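Local coordinates for protein epsin-2 (Saccharomyces cerevisiae, PDB 6ENR) that binds membranes enriched in phosphatidylinositol 3,5-bisphosphate and 4,5-bisphosphate and is required for endocytosis and actin localization, with its ENTH domain as the part described here, at residues Phe108-Glu111 with Asp117-Gln120; Asp60-Asp65 with Ala74-Val79; Ser17-Leu22 with Ala43-Asp48; Glu97-Ile102 with Leu132-Glu137; Val50-Ile55 with Glu89-Trp94. One frame throughout, in Å; residues are numbered along the deposited sequence.

Interaction 1: Phe108-Glu111 with Asp117-Gln120; sequences FRHE and DEGQ
His110 and Glu118 join the two loop backbones through one hydrogen bond, Glu118 N to His110 O at 2.8 Å with an N-H...O angle of 164°, beside a single beta bridge between Glu111 and Asp117. Asp117 adds a C-H contact from CA to the same His110 O at 3.6 Å. Its carboxylate, with CG anti to the backbone N (chi1 -168°), folds forward over the turn, where OD1 takes Gly119 N at 3.0 Å from above the carboxylate plane. This capping bond fixes the turn ahead of the next helix. Asp117 OD2 is in a salt bridge with Arg123, whereas Arg109 NH1, 4.4 Å from Asp117 OD2, lies too far and too far from coplanar to do more than add opposite charge. With an alanine in place of Asp117, Gly119 N would probably lose its cap and Arg123 its carboxylate mate. The imidazole of His110 and the side chain of Glu118 run side by side in the same direction, the edge atom CD2 of His110 meeting CG of Glu118 at 3.9 Å, with ring and carboxylate nearly coplanar. Phe108 presents its ring edge, CD2, to Gly119 CA at 4.0 Å. Helix 70-86 forms the neighbouring surface: Phe108 rests on Trp70 and Val73, and His110 and Glu118 on Trp70. From helix 120-134, Arg123 also bonds Phe108 O, so the loop is tied to both helices.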
# COMPACT_ATOMS: atom_id res chain seq x y z
N PHE A 108 -4.95 1.79 -13.63
CA PHE A 108 -3.79 0.96 -13.96
C PHE A 108 -4.23 -0.22 -14.81
O PHE A 108 -5.17 -1.01 -14.40
CB PHE A 108 -3.15 0.43 -12.66
CG PHE A 108 -1.90 -0.39 -12.86
CD1 PHE A 108 -0.66 0.22 -12.80
CD2 PHE A 108 -1.97 -1.79 -13.09
CE1 PHE A 108 0.46 -0.53 -12.91
CE2 PHE A 108 -0.84 -2.52 -13.32
CZ PHE A 108 0.38 -1.89 -13.25
N ARG A 109 -3.53 -0.40 -15.91
CA ARG A 109 -3.73 -1.49 -16.87
C ARG A 109 -2.47 -2.31 -17.02
O ARG A 109 -1.36 -1.80 -17.21
CB ARG A 109 -4.08 -0.85 -18.25
CG ARG A 109 -5.21 0.21 -18.17
CD ARG A 109 -6.52 -0.48 -18.04
NE ARG A 109 -7.67 0.23 -17.54
CZ ARG A 109 -8.89 -0.28 -17.56
NH1 ARG A 109 -9.10 -1.47 -18.11
NH2 ARG A 109 -9.90 0.37 -17.07
N HIS A 110 -2.59 -3.61 -17.00
CA HIS A 110 -1.58 -4.49 -17.55
C HIS A 110 -2.31 -5.74 -18.05
O HIS A 110 -2.95 -6.37 -17.25
CB HIS A 110 -0.52 -4.89 -16.54
CG HIS A 110 0.50 -5.82 -17.11
ND1 HIS A 110 1.43 -5.42 -18.04
CD2 HIS A 110 0.73 -7.14 -16.91
CE1 HIS A 110 2.17 -6.46 -18.42
NE2 HIS A 110 1.75 -7.52 -17.76
N GLU A 111 -2.24 -6.01 -19.35
CA GLU A 111 -2.74 -7.20 -20.01
C GLU A 111 -1.49 -8.06 -20.18
O GLU A 111 -0.51 -7.59 -20.74
CB GLU A 111 -3.23 -6.93 -21.41
CG GLU A 111 -4.53 -6.19 -21.61
CD GLU A 111 -4.95 -6.23 -23.09
OE1 GLU A 111 -5.15 -5.12 -23.67
OE2 GLU A 111 -5.06 -7.37 -23.67
N ASP A 117 -6.17 -9.44 -18.07
CA ASP A 117 -6.01 -8.21 -17.32
C ASP A 117 -5.58 -8.53 -15.89
O ASP A 117 -6.34 -9.11 -15.10
CB ASP A 117 -7.39 -7.49 -17.23
CG ASP A 117 -7.31 -6.06 -16.71
OD1 ASP A 117 -6.20 -5.46 -16.49
OD2 ASP A 117 -8.45 -5.53 -16.61
N GLU A 118 -4.41 -8.10 -15.53
CA GLU A 118 -3.90 -8.29 -14.16
C GLU A 118 -4.14 -7.04 -13.33
O GLU A 118 -3.99 -7.05 -12.11
CB GLU A 118 -2.38 -8.54 -14.20
CG GLU A 118 -1.91 -9.54 -15.26
CD GLU A 118 -1.93 -10.93 -14.76
OE1 GLU A 118 -2.90 -11.24 -14.07
OE2 GLU A 118 -0.97 -11.69 -15.10
N GLY A 119 -4.52 -5.96 -14.01
CA GLY A 119 -4.73 -4.71 -13.37
C GLY A 119 -6.02 -4.61 -12.64
O GLY A 119 -6.20 -3.70 -11.87
N GLN A 120 -6.90 -5.59 -12.79
CA GLN A 120 -8.27 -5.40 -12.40
C GLN A 120 -8.33 -5.18 -10.90
O GLN A 120 -8.95 -4.22 -10.43
CB GLN A 120 -9.13 -6.60 -12.82
CG GLN A 120 -10.64 -6.41 -12.83
CD GLN A 120 -11.43 -7.74 -12.81
OE1 GLN A 120 -11.40 -8.54 -13.78
NE2 GLN A 120 -12.17 -7.98 -11.71

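Interaction 2: Asp60-Asp65 with Ala74-Val79; sequences DKRLND and AKSLTV
Arg62 and Leu63 meet Ser76 and Leu77 through side chains that all start in the same way, with the first branch anti to the carbonyl carbon. In Ser76 (chi1 -70°) this sets OG against Arg62 CB at 3.0 Å, a tight approach between a polar atom and a methylene. The hydroxyl does not depend on Arg62 for its bond: it pairs with His72 O one turn earlier in its own helix, so a buried polar group is satisfied within helix 70-86. In Leu63 (chi1 -71°) the branch point lies beside Ser76 CB, and CD2 reaches that carbon at 3.7 Å. The same CD2 lies 3.9 Å from Leu77 CG, so one methyl touches two successive residues of the facing helix. The backbones are close, with Leu63 CA and Ser76 CA 6.0 Å apart, which a residue as small as serine at the crossing allows. Beyond CB the Arg62 chain runs extended from CG to NE and leads away from the helix, placing NH1 on Thr27 OG1. Leu63 is also covered by Val101 and Leu105 of helix 99-105, and Leu77 by Ile122 and Ala126 of helix 120-134. Consecutive helices 49-63 and 70-86 thus run in roughly opposite directions and pack closely near the middle of the chain, as in the helical hairpins from which the all-helical ENTH superhelix is built.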
# COMPACT_ATOMS: atom_id res chain seq x y z
N ASP A 60 6.66 4.06 -2.05
CA ASP A 60 6.62 5.05 -3.14
C ASP A 60 7.21 4.46 -4.40
O ASP A 60 6.61 4.61 -5.48
CB ASP A 60 7.41 6.27 -2.67
CG ASP A 60 7.19 7.53 -3.51
OD1 ASP A 60 6.26 7.61 -4.33
OD2 ASP A 60 8.06 8.45 -3.32
N LYS A 61 8.39 3.82 -4.31
CA LYS A 61 9.03 3.18 -5.48
C LYS A 61 8.19 2.12 -6.16
O LYS A 61 8.00 2.13 -7.40
CB LYS A 61 10.42 2.59 -5.12
CG LYS A 61 11.43 3.63 -4.66
CD LYS A 61 12.62 2.96 -3.94
CE LYS A 61 13.89 3.78 -3.99
NZ LYS A 61 13.74 5.16 -3.45
N ARG A 62 7.60 1.26 -5.36
CA ARG A 62 6.80 0.19 -5.82
C ARG A 62 5.45 0.58 -6.33
O ARG A 62 4.97 -0.03 -7.31
CB ARG A 62 6.79 -0.93 -4.75
CG ARG A 62 8.10 -1.64 -4.87
CD ARG A 62 8.42 -2.86 -4.11
NE ARG A 62 9.80 -3.26 -4.41
CZ ARG A 62 10.41 -4.33 -3.92
NH1 ARG A 62 9.79 -5.16 -3.08
NH2 ARG A 62 11.67 -4.57 -4.27
N LEU A 63 4.84 1.61 -5.75
CA LEU A 63 3.56 2.10 -6.31
C LEU A 63 3.73 2.74 -7.67
O LEU A 63 2.76 2.89 -8.40
CB LEU A 63 2.92 3.09 -5.37
CG LEU A 63 2.36 2.48 -4.09
CD1 LEU A 63 2.08 3.56 -3.08
CD2 LEU A 63 1.06 1.74 -4.30
N ASN A 64 4.93 3.21 -7.96
CA ASN A 64 5.23 3.83 -9.22
C ASN A 64 5.63 2.84 -10.30
O ASN A 64 5.96 3.27 -11.44
CB ASN A 64 6.29 4.94 -9.03
CG ASN A 64 5.70 6.23 -8.51
OD1 ASN A 64 5.06 6.95 -9.28
ND2 ASN A 64 5.77 6.48 -7.18
N ASP A 65 5.59 1.52 -10.02
CA ASP A 65 5.98 0.56 -11.03
C ASP A 65 4.84 0.27 -12.04
O ASP A 65 3.71 0.71 -11.89
CB ASP A 65 6.47 -0.73 -10.40
CG ASP A 65 7.81 -1.11 -10.89
OD1 ASP A 65 7.98 -1.26 -12.15
OD2 ASP A 65 8.66 -1.26 -10.02
N ALA A 74 0.27 -3.94 -6.70
CA ALA A 74 -0.84 -4.58 -6.00
C ALA A 74 -0.52 -4.77 -4.56
O ALA A 74 -1.29 -4.42 -3.68
CB ALA A 74 -1.13 -5.88 -6.66
N LYS A 75 0.69 -5.30 -4.30
CA LYS A 75 1.11 -5.52 -2.90
C LYS A 75 1.38 -4.27 -2.11
O LYS A 75 0.98 -4.18 -0.92
CB LYS A 75 2.33 -6.42 -2.85
CG LYS A 75 2.09 -7.80 -3.39
CD LYS A 75 3.35 -8.61 -3.03
CE LYS A 75 3.24 -9.99 -3.51
NZ LYS A 75 4.31 -10.74 -2.79
N SER A 76 2.05 -3.31 -2.72
CA SER A 76 2.20 -1.99 -2.11
C SER A 76 0.84 -1.35 -1.73
O SER A 76 0.69 -0.76 -0.63
CB SER A 76 3.00 -1.09 -3.03
OG SER A 76 4.34 -1.52 -3.08
N LEU A 77 -0.14 -1.51 -2.62
CA LEU A 77 -1.48 -1.06 -2.31
C LEU A 77 -2.07 -1.76 -1.13
O LEU A 77 -2.76 -1.10 -0.32
CB LEU A 77 -2.46 -1.16 -3.48
CG LEU A 77 -2.44 -0.03 -4.51
CD1 LEU A 77 -3.40 -0.37 -5.60
CD2 LEU A 77 -2.84 1.27 -3.87
N THR A 78 -1.87 -3.09 -1.03
CA THR A 78 -2.38 -3.83 0.14
C THR A 78 -1.77 -3.28 1.43
O THR A 78 -2.48 -3.11 2.48
CB THR A 78 -2.08 -5.34 0.02
OG1 THR A 78 -2.69 -5.82 -1.20
CG2 THR A 78 -2.69 -6.13 1.23
N VAL A 79 -0.44 -3.07 1.39
CA VAL A 79 0.30 -2.48 2.55
C VAL A 79 -0.25 -1.14 2.87
O VAL A 79 -0.49 -0.81 4.02
CB VAL A 79 1.87 -2.48 2.32
CG1 VAL A 79 2.56 -1.70 3.40
CG2 VAL A 79 2.43 -3.85 2.20

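Interaction 3: Ser17-Leu22 with Ala43-Asp48; sequences SSTQVL and AQRSYD
Thr19 and Arg45 have the nearest CA atoms, 7.9 Å apart, of two helix ends whose backbones do not touch: Ser18 is the N-cap of helix 19-26, and Arg45 opens a type I turn through Asp48 at the end of helix 36-45. The gap is spanned by the Arg45 side chain, which leaves with CG anti to the carbonyl carbon (chi1 -65°) and stays extended from CG to NE. Its guanidinium grips Ser17 O end-on with both terminal nitrogens, NH1 at 2.9 Å and NH2 at 3.0 Å, the oxygen lying in the guanidinium plane. NH1 also donates to Thr19 OG1 at 2.8 Å with an N-H...O angle of 158°, again near that plane. Three bonds in or near the plane, two at the end and one on the CD side of NH1, hold the flat group against rotation. Over one face lies Leu22 CD2, 3.5 Å from Arg45 NE, while NE forms a salt bridge with Asp41. Thr19 OG1 is also bonded to Asp51 OD1, so this hydroxyl links the arginine to helix 49-63. Ser18 OG accepts Val21 N at 3.2 Å, a capping bond at the first turn of the helix. An arginine from the end of helix 36-45 is thus bonded to the start of helix 19-26 beside its N-cap, in an ENTH family where residues further upstream typically fold on meeting phosphoinositides.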
# COMPACT_ATOMS: atom_id res chain seq x y z
N SER A 17 13.86 -8.99 11.79
CA SER A 17 14.22 -8.56 10.45
C SER A 17 14.31 -7.00 10.31
O SER A 17 13.54 -6.27 10.88
CB SER A 17 13.23 -9.18 9.45
OG SER A 17 13.39 -8.58 8.21
N SER A 18 15.21 -6.50 9.52
CA SER A 18 15.34 -5.09 9.34
C SER A 18 14.05 -4.64 8.62
O SER A 18 13.33 -5.46 7.99
CB SER A 18 16.55 -4.75 8.56
OG SER A 18 16.40 -4.88 7.15
N THR A 19 13.78 -3.37 8.77
CA THR A 19 12.58 -2.76 8.15
C THR A 19 12.68 -2.77 6.60
O THR A 19 11.72 -3.08 5.94
CB THR A 19 12.34 -1.34 8.70
OG1 THR A 19 12.04 -1.46 10.12
CG2 THR A 19 11.11 -0.67 7.99
N GLN A 20 13.88 -2.50 6.08
CA GLN A 20 14.17 -2.62 4.64
C GLN A 20 13.85 -3.95 4.09
O GLN A 20 13.28 -4.03 3.03
CB GLN A 20 15.65 -2.33 4.33
CG GLN A 20 15.89 -1.78 2.95
CD GLN A 20 17.02 -0.72 2.95
OE1 GLN A 20 18.15 -1.00 2.53
NE2 GLN A 20 16.71 0.49 3.46
N VAL A 21 14.24 -5.01 4.80
CA VAL A 21 13.94 -6.39 4.38
C VAL A 21 12.44 -6.74 4.52
O VAL A 21 11.86 -7.46 3.70
CB VAL A 21 14.75 -7.42 5.22
CG1 VAL A 21 14.32 -8.83 4.91
CG2 VAL A 21 16.24 -7.27 5.02
N LEU A 22 11.83 -6.27 5.58
CA LEU A 22 10.44 -6.52 5.80
C LEU A 22 9.55 -5.90 4.70
O LEU A 22 8.56 -6.56 4.25
CB LEU A 22 9.99 -5.94 7.11
CG LEU A 22 8.59 -6.09 7.58
CD1 LEU A 22 8.14 -7.53 7.67
CD2 LEU A 22 8.48 -5.43 8.97
N ALA A 43 2.87 -1.91 10.43
CA ALA A 43 2.05 -0.95 11.07
C ALA A 43 2.64 -0.50 12.35
O ALA A 43 2.75 0.73 12.58
CB ALA A 43 0.62 -1.47 11.28
N GLN A 44 3.13 -1.44 13.16
CA GLN A 44 3.79 -1.03 14.39
C GLN A 44 5.02 -0.15 14.20
O GLN A 44 5.26 0.85 14.92
CB GLN A 44 4.17 -2.21 15.21
CG GLN A 44 3.00 -2.97 15.81
CD GLN A 44 1.73 -2.17 16.17
OE1 GLN A 44 1.74 -1.21 17.01
NE2 GLN A 44 0.60 -2.60 15.58
N ARG A 45 5.79 -0.52 13.23
CA ARG A 45 7.02 0.21 12.93
C ARG A 45 6.79 1.59 12.36
O ARG A 45 7.65 2.50 12.49
CB ARG A 45 7.87 -0.62 12.00
CG ARG A 45 8.35 -1.91 12.63
CD ARG A 45 9.34 -2.57 11.73
NE ARG A 45 9.54 -3.99 11.95
CZ ARG A 45 10.68 -4.65 11.68
NH1 ARG A 45 11.76 -4.04 11.20
NH2 ARG A 45 10.72 -5.98 11.89
N SER A 46 5.63 1.78 11.72
CA SER A 46 5.28 3.05 11.12
C SER A 46 5.19 4.19 12.14
O SER A 46 5.29 5.35 11.75
CB SER A 46 3.95 2.91 10.34
OG SER A 46 2.84 2.79 11.23
N TYR A 47 5.07 3.86 13.44
CA TYR A 47 5.08 4.84 14.53
C TYR A 47 6.47 5.40 14.87
O TYR A 47 6.57 6.41 15.58
CB TYR A 47 4.46 4.23 15.76
CG TYR A 47 2.98 4.04 15.57
CD1 TYR A 47 2.07 5.07 15.86
CD2 TYR A 47 2.47 2.85 15.04
CE1 TYR A 47 0.70 4.92 15.62
CE2 TYR A 47 1.08 2.68 14.86
CZ TYR A 47 0.22 3.70 15.12
OH TYR A 47 -1.13 3.45 14.91
N ASP A 48 7.51 4.83 14.27
CA ASP A 48 8.88 5.33 14.41
C ASP A 48 9.24 6.07 13.16
O ASP A 48 9.11 5.56 12.08
CB ASP A 48 9.79 4.13 14.65
CG ASP A 48 11.30 4.51 14.75
OD1 ASP A 48 11.90 4.46 15.81
OD2 ASP A 48 11.91 4.81 13.73

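Interaction 4: Glu97-Ile102 with Leu132-Glu137; sequences ENFYVI and LLNDEE
Phe99 and Leu133 form the first shell of this contact. The far end of the ring slides past the leucine, with Phe99 CZ at 3.6 Å from Leu133 CB and Phe99 CE1 at 3.7 Å from Leu133 CD1. Asn134 OD1 comes 3.4 Å from Phe99 CE2, obliquely to the ring, with the amide plane turned 58° from it. No hydrogen bond crosses the interface. Ile102, one turn further along helix 99-105, crosses Leu133 at about a right angle and touches it methyl to methyl, CD1 of Ile102 to CD1 of Leu133 at 4.1 Å. A step outward, Phe99 holds chi1 at -139°, off the staggered positions, and is flanked by Val130 and by Lys103 in a cation-pi contact, which may help keep the ring turned this way. Leu133 is packed by Val92 and Cys95 of helix 89-97 and by Leu139 of helix 136-144, while its carbonyl oxygen bonds Arg96 NH2. Ile102 rests on Leu80 and Leu129. Trimming Phe99 to an alanine is likely to open a gap beside Leu133 CB and deprive Lys103 of its aromatic partner. Across the two segments the contact is mainly apolar, so the way helix 99-105 sits against the end of helix 120-134 probably rests here largely on the fit of ring and methyl groups.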
# COMPACT_ATOMS: atom_id res chain seq x y z
N GLU A 97 -0.54 13.72 0.70
CA GLU A 97 0.54 14.43 0.02
C GLU A 97 0.84 13.83 -1.35
O GLU A 97 1.04 14.58 -2.28
CB GLU A 97 1.82 14.45 0.91
CG GLU A 97 1.63 15.35 2.13
CD GLU A 97 2.33 14.95 3.44
OE1 GLU A 97 3.17 14.00 3.51
OE2 GLU A 97 2.04 15.65 4.44
N ASN A 98 0.77 12.51 -1.49
CA ASN A 98 1.03 11.81 -2.75
C ASN A 98 -0.21 11.16 -3.35
O ASN A 98 -0.15 10.08 -3.96
CB ASN A 98 2.20 10.80 -2.48
CG ASN A 98 3.38 11.50 -1.83
OD1 ASN A 98 3.55 11.52 -0.58
ND2 ASN A 98 4.16 12.20 -2.67
N PHE A 99 -1.33 11.91 -3.30
CA PHE A 99 -2.62 11.40 -3.68
C PHE A 99 -2.66 11.06 -5.17
O PHE A 99 -3.33 10.13 -5.56
CB PHE A 99 -3.70 12.41 -3.37
CG PHE A 99 -4.98 11.86 -2.79
CD1 PHE A 99 -5.36 10.54 -2.91
CD2 PHE A 99 -5.89 12.76 -2.18
CE1 PHE A 99 -6.56 10.09 -2.35
CE2 PHE A 99 -7.08 12.30 -1.63
CZ PHE A 99 -7.43 10.97 -1.76
N TYR A 100 -1.91 11.82 -5.97
CA TYR A 100 -1.81 11.60 -7.41
C TYR A 100 -1.40 10.17 -7.74
O TYR A 100 -2.03 9.56 -8.56
CB TYR A 100 -0.84 12.64 -8.07
CG TYR A 100 0.61 12.54 -7.55
CD1 TYR A 100 1.59 11.83 -8.28
CD2 TYR A 100 1.01 13.10 -6.30
CE1 TYR A 100 2.90 11.69 -7.81
CE2 TYR A 100 2.33 12.95 -5.83
CZ TYR A 100 3.27 12.25 -6.58
OH TYR A 100 4.58 12.10 -6.11
N VAL A 101 -0.37 9.66 -7.09
CA VAL A 101 0.13 8.31 -7.34
C VAL A 101 -1.05 7.34 -7.14
O VAL A 101 -1.32 6.49 -7.97
CB VAL A 101 1.21 7.92 -6.30
CG1 VAL A 101 1.52 6.43 -6.35
CG2 VAL A 101 2.50 8.71 -6.51
N ILE A 102 -1.76 7.49 -6.05
CA ILE A 102 -2.87 6.59 -5.78
C ILE A 102 -3.99 6.74 -6.79
O ILE A 102 -4.51 5.76 -7.31
CB ILE A 102 -3.40 6.70 -4.34
CG1 ILE A 102 -2.25 6.53 -3.32
CG2 ILE A 102 -4.39 5.58 -4.07
CD1 ILE A 102 -2.61 7.10 -1.97
N LEU A 132 -11.95 5.97 0.58
CA LEU A 132 -11.68 5.96 2.00
C LEU A 132 -10.97 7.26 2.39
O LEU A 132 -11.36 7.95 3.35
CB LEU A 132 -10.81 4.72 2.36
CG LEU A 132 -10.48 4.69 3.88
CD1 LEU A 132 -11.71 4.61 4.79
CD2 LEU A 132 -9.60 3.52 4.22
N LEU A 133 -9.93 7.61 1.64
CA LEU A 133 -9.15 8.77 1.98
C LEU A 133 -10.00 10.04 1.94
O LEU A 133 -9.85 10.92 2.82
CB LEU A 133 -7.93 8.89 1.09
CG LEU A 133 -6.88 7.82 1.49
CD1 LEU A 133 -5.88 7.69 0.38
CD2 LEU A 133 -6.17 8.18 2.77
N ASN A 134 -10.87 10.14 0.93
CA ASN A 134 -11.75 11.26 0.75
C ASN A 134 -12.89 11.33 1.79
O ASN A 134 -13.44 12.39 1.99
CB ASN A 134 -12.35 11.28 -0.67
CG ASN A 134 -11.39 11.81 -1.74
OD1 ASN A 134 -10.51 12.55 -1.46
ND2 ASN A 134 -11.62 11.44 -2.96
N ASP A 135 -13.25 10.19 2.40
CA ASP A 135 -14.29 10.13 3.44
C ASP A 135 -13.59 10.13 4.78
O ASP A 135 -13.44 9.11 5.51
CB ASP A 135 -15.17 8.88 3.22
CG ASP A 135 -16.31 8.75 4.25
OD1 ASP A 135 -16.38 9.49 5.23
OD2 ASP A 135 -17.12 7.82 4.09
N GLU A 136 -13.11 11.31 5.11
CA GLU A 136 -12.39 11.48 6.37
C GLU A 136 -13.14 10.98 7.67
O GLU A 136 -12.48 10.46 8.56
CB GLU A 136 -11.97 12.92 6.54
CG GLU A 136 -10.88 13.36 5.58
CD GLU A 136 -10.10 14.60 6.04
OE1 GLU A 136 -10.04 14.94 7.24
OE2 GLU A 136 -9.52 15.24 5.18
N GLU A 137 -14.47 11.14 7.77
CA GLU A 137 -15.25 10.62 8.91
C GLU A 137 -15.21 9.10 8.99
O GLU A 137 -15.09 8.55 10.08
CB GLU A 137 -16.73 11.07 8.99
CG GLU A 137 -17.54 10.47 10.18
CD GLU A 137 -16.93 10.75 11.59
OE1 GLU A 137 -17.00 11.93 12.06
OE2 GLU A 137 -16.38 9.82 12.26

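Interaction 5: Val50-Ile55 with Glu89-Trp94; sequences VDFFEI and ENCVLW
Phe52 carries most of this contact, its ring reaching from helix 49-63 across to Asn90, Cys91 and Trp94. With CG anti to the backbone N (chi1 177°) the ring extends between helical segments whose axes approach no closer than 11.3 Å, a span that the backbones alone could not bridge. Asn90 CB sits over one face, 4.0 Å from the ring centroid and 29° off its normal, a CH-pi contact. Beside the same residue, Phe52 CZ comes within 3.4 Å of Asn90 O, an oxygen that already accepts Trp94 N within its own helix. Cys91 approaches the edge instead: its SG is 5.1 Å from the Phe52 centroid and 3.8 Å from Phe52 CE1, a sulfur-aromatic contact of the edge type. Trp94, one turn beyond Asn90, adds its CB, 4.0 Å from Phe52 CZ, near the ring plane. The indole itself continues along helix 49-63, against Met56, Asp60 and Leu63. Helix 70-86 comes in beside the pair, where Leu83 touches both Cys91 and Ile55. The segments 50-55 and 89-94 run in broadly the same direction at 37° to each other, with the intervening helix 70-86 packed against both. This recurrence of like-directed helices two steps apart along the chain is characteristic of alpha-helical superhelices such as the ENTH domain.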
# COMPACT_ATOMS: atom_id res chain seq x y z
N VAL A 50 12.02 6.92 11.62
CA VAL A 50 13.02 6.36 10.75
C VAL A 50 12.45 5.17 10.02
O VAL A 50 12.52 5.05 8.81
CB VAL A 50 14.27 5.95 11.56
CG1 VAL A 50 15.25 5.12 10.69
CG2 VAL A 50 14.92 7.21 12.07
N ASP A 51 11.79 4.29 10.75
CA ASP A 51 11.13 3.17 10.02
C ASP A 51 10.12 3.65 9.02
O ASP A 51 10.01 3.08 7.88
CB ASP A 51 10.44 2.24 11.01
CG ASP A 51 11.43 1.33 11.75
OD1 ASP A 51 12.50 0.93 11.21
OD2 ASP A 51 11.11 0.93 12.88
N PHE A 52 9.34 4.62 9.43
CA PHE A 52 8.35 5.26 8.51
C PHE A 52 9.01 5.70 7.23
O PHE A 52 8.54 5.43 6.11
CB PHE A 52 7.66 6.41 9.20
CG PHE A 52 6.68 7.17 8.31
CD1 PHE A 52 5.33 6.79 8.22
CD2 PHE A 52 7.06 8.30 7.59
CE1 PHE A 52 4.43 7.46 7.39
CE2 PHE A 52 6.13 8.98 6.77
CZ PHE A 52 4.83 8.54 6.67
N PHE A 53 10.13 6.41 7.35
CA PHE A 53 10.85 6.84 6.17
C PHE A 53 11.19 5.68 5.24
O PHE A 53 11.07 5.75 3.98
CB PHE A 53 12.16 7.56 6.56
CG PHE A 53 13.05 7.86 5.36
CD1 PHE A 53 12.82 8.97 4.58
CD2 PHE A 53 14.00 6.92 4.94
CE1 PHE A 53 13.66 9.25 3.50
CE2 PHE A 53 14.80 7.16 3.82
CZ PHE A 53 14.61 8.31 3.09
N GLU A 54 11.68 4.62 5.83
CA GLU A 54 12.06 3.47 5.06
C GLU A 54 10.88 2.77 4.39
O GLU A 54 10.94 2.43 3.18
CB GLU A 54 12.90 2.44 5.85
CG GLU A 54 13.27 1.29 4.92
CD GLU A 54 13.98 1.78 3.64
OE1 GLU A 54 14.90 2.62 3.85
OE2 GLU A 54 13.57 1.39 2.46
N ILE A 55 9.82 2.61 5.14
CA ILE A 55 8.66 1.92 4.65
C ILE A 55 8.08 2.68 3.45
O ILE A 55 7.84 2.08 2.38
CB ILE A 55 7.60 1.75 5.75
CG1 ILE A 55 8.14 0.76 6.81
CG2 ILE A 55 6.33 1.18 5.17
CD1 ILE A 55 7.38 0.79 8.09
N GLU A 89 -0.65 7.95 11.90
CA GLU A 89 -1.44 8.98 11.23
C GLU A 89 -0.62 9.55 10.11
O GLU A 89 -1.14 10.02 9.12
CB GLU A 89 -1.83 10.09 12.22
CG GLU A 89 -2.54 9.67 13.48
CD GLU A 89 -1.76 8.80 14.54
OE1 GLU A 89 -0.48 8.49 14.47
OE2 GLU A 89 -2.46 8.42 15.53
N ASN A 90 0.71 9.52 10.25
CA ASN A 90 1.59 9.95 9.15
C ASN A 90 1.44 9.17 7.84
O ASN A 90 1.68 9.75 6.76
CB ASN A 90 3.06 9.95 9.58
CG ASN A 90 3.34 10.84 10.80
OD1 ASN A 90 4.16 10.49 11.69
ND2 ASN A 90 2.71 12.01 10.83
N CYS A 91 1.02 7.91 7.92
CA CYS A 91 0.66 7.11 6.71
C CYS A 91 -0.49 7.67 5.89
O CYS A 91 -0.42 7.76 4.64
CB CYS A 91 0.32 5.66 7.06
SG CYS A 91 1.68 4.84 7.96
N VAL A 92 -1.42 8.21 6.61
CA VAL A 92 -2.53 8.93 6.01
C VAL A 92 -2.08 10.22 5.37
O VAL A 92 -2.43 10.50 4.23
CB VAL A 92 -3.66 9.20 7.00
CG1 VAL A 92 -4.86 9.73 6.25
CG2 VAL A 92 -4.08 7.95 7.74
N LEU A 93 -1.30 11.01 6.11
CA LEU A 93 -0.81 12.27 5.60
C LEU A 93 0.02 12.07 4.39
O LEU A 93 -0.08 12.86 3.43
CB LEU A 93 0.01 12.99 6.65
CG LEU A 93 -0.77 13.50 7.83
CD1 LEU A 93 0.18 14.00 8.90
CD2 LEU A 93 -1.74 14.61 7.33
N TRP A 94 0.88 11.01 4.40
CA TRP A 94 1.64 10.63 3.21
C TRP A 94 0.75 10.40 1.97
O TRP A 94 1.06 10.88 0.85
CB TRP A 94 2.59 9.42 3.47
CG TRP A 94 3.51 9.11 2.28
CD1 TRP A 94 4.83 9.50 2.11
CD2 TRP A 94 3.16 8.35 1.12
NE1 TRP A 94 5.28 9.08 0.88
CE2 TRP A 94 4.31 8.32 0.28
CE3 TRP A 94 2.00 7.62 0.73
CZ2 TRP A 94 4.30 7.66 -0.96
CZ3 TRP A 94 2.00 6.97 -0.52
CH2 TRP A 94 3.14 6.99 -1.34

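In the fold
From the N terminus, interaction 3 closes first, returning helix 36-45 to the start of helix 19-26. Interaction 5 opens next from helix 49-63 and closes only on helix 89-97; interaction 2 lies nested inside that loop, joining helices 49-63 and 70-86. The second nest follows: interaction 4 links helix 99-105 to the end of helix 120-134, with interaction 1 inside it pinning the intervening loop. No loops cross. Contacts between them make the series continuous: Thr19 with Asp51 joins interactions 3 and 5, Leu63 with Trp94 joins 2 and 5, Leu63 with Val101 joins 2 and 4, and Phe108 with Asp65 joins 1 and 2. Interactions 1 and 3 lie furthest apart, centres about 29 Å.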